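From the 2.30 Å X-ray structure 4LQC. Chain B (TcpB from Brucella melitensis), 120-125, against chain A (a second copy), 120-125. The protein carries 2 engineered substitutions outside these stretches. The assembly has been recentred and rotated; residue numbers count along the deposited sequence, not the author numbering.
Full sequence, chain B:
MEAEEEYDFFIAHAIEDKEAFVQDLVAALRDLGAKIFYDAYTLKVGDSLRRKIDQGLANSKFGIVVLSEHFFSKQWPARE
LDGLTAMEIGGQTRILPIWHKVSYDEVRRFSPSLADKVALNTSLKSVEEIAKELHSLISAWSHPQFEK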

ATOM      1  N   LEU B 120      -4.834  -1.527 -10.264  1.00 38.78           N
ATOM      2  CA  LEU B 120      -5.545  -2.008  -9.096  1.00 38.72           C
ATOM      3  C   LEU B 120      -4.635  -1.840  -7.883  1.00 30.05           C
ATOM      4  O   LEU B 120      -3.415  -1.830  -8.013  1.00 33.51           O
ATOM      5  CB  LEU B 120      -5.929  -3.475  -9.304  1.00 36.74           C
ATOM      6  CG  LEU B 120      -6.828  -3.753 -10.505  1.00 34.48           C
ATOM      7  CD1 LEU B 120      -6.643  -5.170 -11.010  1.00 33.94           C
ATOM      8  CD2 LEU B 120      -8.270  -3.535 -10.085  1.00 38.16           C
ATOM      9  N   ASN B 121      -5.235  -1.713  -6.714  1.00 31.99           N
ATOM     10  CA  ASN B 121      -4.525  -1.381  -5.488  1.00 33.06           C
ATOM     11  C   ASN B 121      -5.276  -2.085  -4.356  1.00 32.27           C
ATOM     12  O   ASN B 121      -6.467  -1.857  -4.166  1.00 32.26           O
ATOM     13  CB  ASN B 121      -4.524   0.153  -5.301  1.00 32.51           C
ATOM     14  CG  ASN B 121      -3.697   0.625  -4.094  1.00 34.48           C
ATOM     15  OD1 ASN B 121      -3.605  -0.059  -3.064  1.00 35.62           O
ATOM     16  ND2 ASN B 121      -3.119   1.819  -4.210  1.00 35.64           N
ATOM     17  N   THR B 122      -4.583  -2.949  -3.616  1.00 32.54           N
ATOM     18  CA  THR B 122      -5.229  -3.736  -2.562  1.00 35.54           C
ATOM     19  C   THR B 122      -5.638  -2.937  -1.330  1.00 38.94           C
ATOM     20  O   THR B 122      -6.359  -3.455  -0.460  1.00 36.60           O
ATOM     21  CB  THR B 122      -4.337  -4.898  -2.094  1.00 33.53           C
ATOM     22  OG1 THR B 122      -3.079  -4.378  -1.635  1.00 28.16           O
ATOM     23  CG2 THR B 122      -4.116  -5.877  -3.236  1.00 29.14           C
ATOM     24  N   SER B 123      -5.178  -1.693  -1.239  1.00 35.22           N
ATOM     25  CA  SER B 123      -5.556  -0.855  -0.109  1.00 31.34           C
ATOM     26  C   SER B 123      -6.892  -0.161  -0.374  1.00 30.98           C
ATOM     27  O   SER B 123      -7.500   0.399   0.538  1.00 34.59           O
ATOM     28  CB  SER B 123      -4.465   0.170   0.191  1.00 33.80           C
ATOM     29  OG  SER B 123      -4.472   1.215  -0.763  1.00 34.19           O
ATOM     30  N   LEU B 124      -7.349  -0.206  -1.623  1.00 33.18           N
ATOM     31  CA  LEU B 124      -8.620   0.422  -2.010  1.00 33.14           C
ATOM     32  C   LEU B 124      -9.735  -0.593  -2.237  1.00 39.18           C
ATOM     33  O   LEU B 124     -10.917  -0.236  -2.238  1.00 37.47           O
ATOM     34  CB  LEU B 124      -8.437   1.230  -3.292  1.00 33.99           C
ATOM     35  CG  LEU B 124      -7.298   2.232  -3.182  1.00 32.86           C
ATOM     36  CD1 LEU B 124      -7.192   3.039  -4.465  1.00 30.99           C
ATOM     37  CD2 LEU B 124      -7.505   3.108  -1.949  1.00 31.38           C
ATOM     38  N   LYS B 125      -9.360  -1.853  -2.460  1.00 38.92           N
ATOM     39  CA  LYS B 125     -10.347  -2.908  -2.642  1.00 39.43           C
ATOM     40  C   LYS B 125      -9.937  -4.199  -1.956  1.00 39.68           C
ATOM     41  O   LYS B 125      -8.756  -4.423  -1.673  1.00 35.86           O
ATOM     42  CB  LYS B 125     -10.579  -3.168  -4.134  1.00 41.76           C
ATOM     43  CG  LYS B 125     -11.233  -2.020  -4.857  1.00 43.34           C
ATOM     44  CD  LYS B 125     -11.554  -2.408  -6.264  1.00 44.71           C
ATOM     45  CE  LYS B 125     -12.317  -1.310  -6.947  1.00 50.54           C
ATOM     46  NZ  LYS B 125     -12.514  -1.671  -8.367  1.00 57.55           N
TER
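Chain A 120-125: LNTSLK

A turn can use its side chains both to hold its own shape and to bond to a partner. The 120-125 segments of the two TcpB chains illustrate the principle. In chain A, as in chain B, Leu A120 and Asn A121 end an extended strand, with phi/psi of -63/155° and -152/118°, and Thr A122, Ser A123 and Leu A124 then fold into a turn with phi between -74° and -107° and psi between -7° and -22°. Lys A125 returns to an extended conformation. Chain A lies against chain B turn to turn and, end to end, antiparallel: the closest alpha carbons are CA of Ser A123 and CA of Ser B123, 8.0 Å apart, so that each segment presents the same residues to its copy, and the gap is bridged by side chains rather than by main-chain pairing.

Each turn is also tied internally. In chain A the backbone N of Leu A124 donates to O of Asn A121 at 3.1 Å; in chain B, N of Leu B124 reaches O of Asn B121 at 3.2 Å, and N of Lys B125 adds a weak bond to the same oxygen at 3.4 Å. The asparagine side chain, at chi1 near 180° (t), bends back over its own turn. OD1 of Asn A121 accepts from both N and OG of Ser A123, each at 3.0 Å, while OD1 of Asn B121 accepts from N of Ser B123 at 2.9 Å and from its OG at 2.8 Å.

The carbonyl oxygen of each amide is engaged within its own chain, and the nitrogen points across the interface. ND2 of Asn A121 donates to OG of Ser B123 at 2.9 Å, almost linearly at 171°, and ND2 of Asn B121 donates to OG of Ser A123 at a short 2.5 Å and 158°. Each serine hydroxyl therefore works twice, giving its proton to the asparagine of its own chain and accepting from that of the other. The four side chains form a reciprocal network that engages both amide oxygens, both hydroxyls and one hydrogen of each ND2. Thr A122 and Thr B122 stand outside it, their OG1 atoms bonded elsewhere in the structure.

Leucines border this polar centre. CD2 of Leu A124 lies 3.8 Å from CD1 of Leu B124, and each leucine also approaches the opposing amide: CD2 of Leu B124 is 3.6 Å from ND2 of Asn A121, and CD2 of Leu A124 is 3.9 Å from ND2 of Asn B121. The contact buries just 191 Å², counting both sides.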

ATOM      1  N   LEU A 120      -5.910   9.461   4.555  1.00 33.69           N
ATOM      2  CA  LEU A 120      -4.770   9.606   3.653  1.00 33.96           C
ATOM      3  C   LEU A 120      -4.132   8.248   3.411  1.00 36.05           C
ATOM      4  O   LEU A 120      -4.242   7.344   4.248  1.00 32.90           O
ATOM      5  CB  LEU A 120      -3.737  10.570   4.234  1.00 33.87           C
ATOM      6  CG  LEU A 120      -4.156  12.026   4.123  1.00 38.29           C
ATOM      7  CD1 LEU A 120      -3.148  12.881   4.840  1.00 35.78           C
ATOM      8  CD2 LEU A 120      -4.229  12.383   2.647  1.00 38.59           C
ATOM      9  N   ASN A 121      -3.450   8.118   2.277  1.00 32.51           N
ATOM     10  CA  ASN A 121      -2.989   6.821   1.800  1.00 32.60           C
ATOM     11  C   ASN A 121      -1.745   7.035   0.955  1.00 31.68           C
ATOM     12  O   ASN A 121      -1.812   7.702  -0.073  1.00 36.83           O
ATOM     13  CB  ASN A 121      -4.099   6.161   0.968  1.00 30.59           C
ATOM     14  CG  ASN A 121      -3.754   4.727   0.548  1.00 36.18           C
ATOM     15  OD1 ASN A 121      -2.584   4.368   0.404  1.00 36.67           O
ATOM     16  ND2 ASN A 121      -4.781   3.914   0.326  1.00 36.83           N
ATOM     17  N   THR A 122      -0.609   6.485   1.366  1.00 32.81           N
ATOM     18  CA  THR A 122       0.637   6.781   0.649  1.00 35.92           C
ATOM     19  C   THR A 122       0.778   6.096  -0.711  1.00 37.12           C
ATOM     20  O   THR A 122       1.709   6.415  -1.462  1.00 37.71           O
ATOM     21  CB  THR A 122       1.889   6.431   1.468  1.00 34.75           C
ATOM     22  OG1 THR A 122       1.897   5.021   1.732  1.00 33.00           O
ATOM     23  CG2 THR A 122       1.922   7.225   2.770  1.00 27.54           C
ATOM     24  N   SER A 123      -0.103   5.142  -1.016  1.00 36.94           N
ATOM     25  CA  SER A 123      -0.097   4.514  -2.336  1.00 32.45           C
ATOM     26  C   SER A 123      -0.791   5.396  -3.360  1.00 34.66           C
ATOM     27  O   SER A 123      -0.738   5.113  -4.557  1.00 38.07           O
ATOM     28  CB  SER A 123      -0.744   3.123  -2.313  1.00 34.87           C
ATOM     29  OG  SER A 123      -2.166   3.194  -2.297  1.00 34.14           O
ATOM     30  N   LEU A 124      -1.407   6.480  -2.893  1.00 34.03           N
ATOM     31  CA  LEU A 124      -2.170   7.392  -3.750  1.00 35.32           C
ATOM     32  C   LEU A 124      -1.478   8.733  -3.994  1.00 39.46           C
ATOM     33  O   LEU A 124      -1.799   9.451  -4.950  1.00 42.79           O
ATOM     34  CB  LEU A 124      -3.530   7.690  -3.116  1.00 34.62           C
ATOM     35  CG  LEU A 124      -4.464   6.505  -2.881  1.00 36.60           C
ATOM     36  CD1 LEU A 124      -5.865   7.029  -2.689  1.00 27.24           C
ATOM     37  CD2 LEU A 124      -4.379   5.481  -4.031  1.00 29.70           C
ATOM     38  N   LYS A 125      -0.561   9.086  -3.097  1.00 38.23           N
ATOM     39  CA  LYS A 125       0.048  10.405  -3.093  1.00 37.28           C
ATOM     40  C   LYS A 125       1.491  10.284  -2.654  1.00 40.48           C
ATOM     41  O   LYS A 125       1.806   9.510  -1.741  1.00 36.13           O
ATOM     42  CB  LYS A 125      -0.663  11.318  -2.098  1.00 37.41           C
ATOM     43  CG  LYS A 125      -2.019  11.802  -2.526  1.00 40.28           C
ATOM     44  CD  LYS A 125      -2.433  12.979  -1.658  1.00 43.67           C
ATOM     45  CE  LYS A 125      -3.708  13.614  -2.168  1.00 48.45           C
ATOM     46  NZ  LYS A 125      -4.869  12.754  -1.875  1.00 46.71           N
TER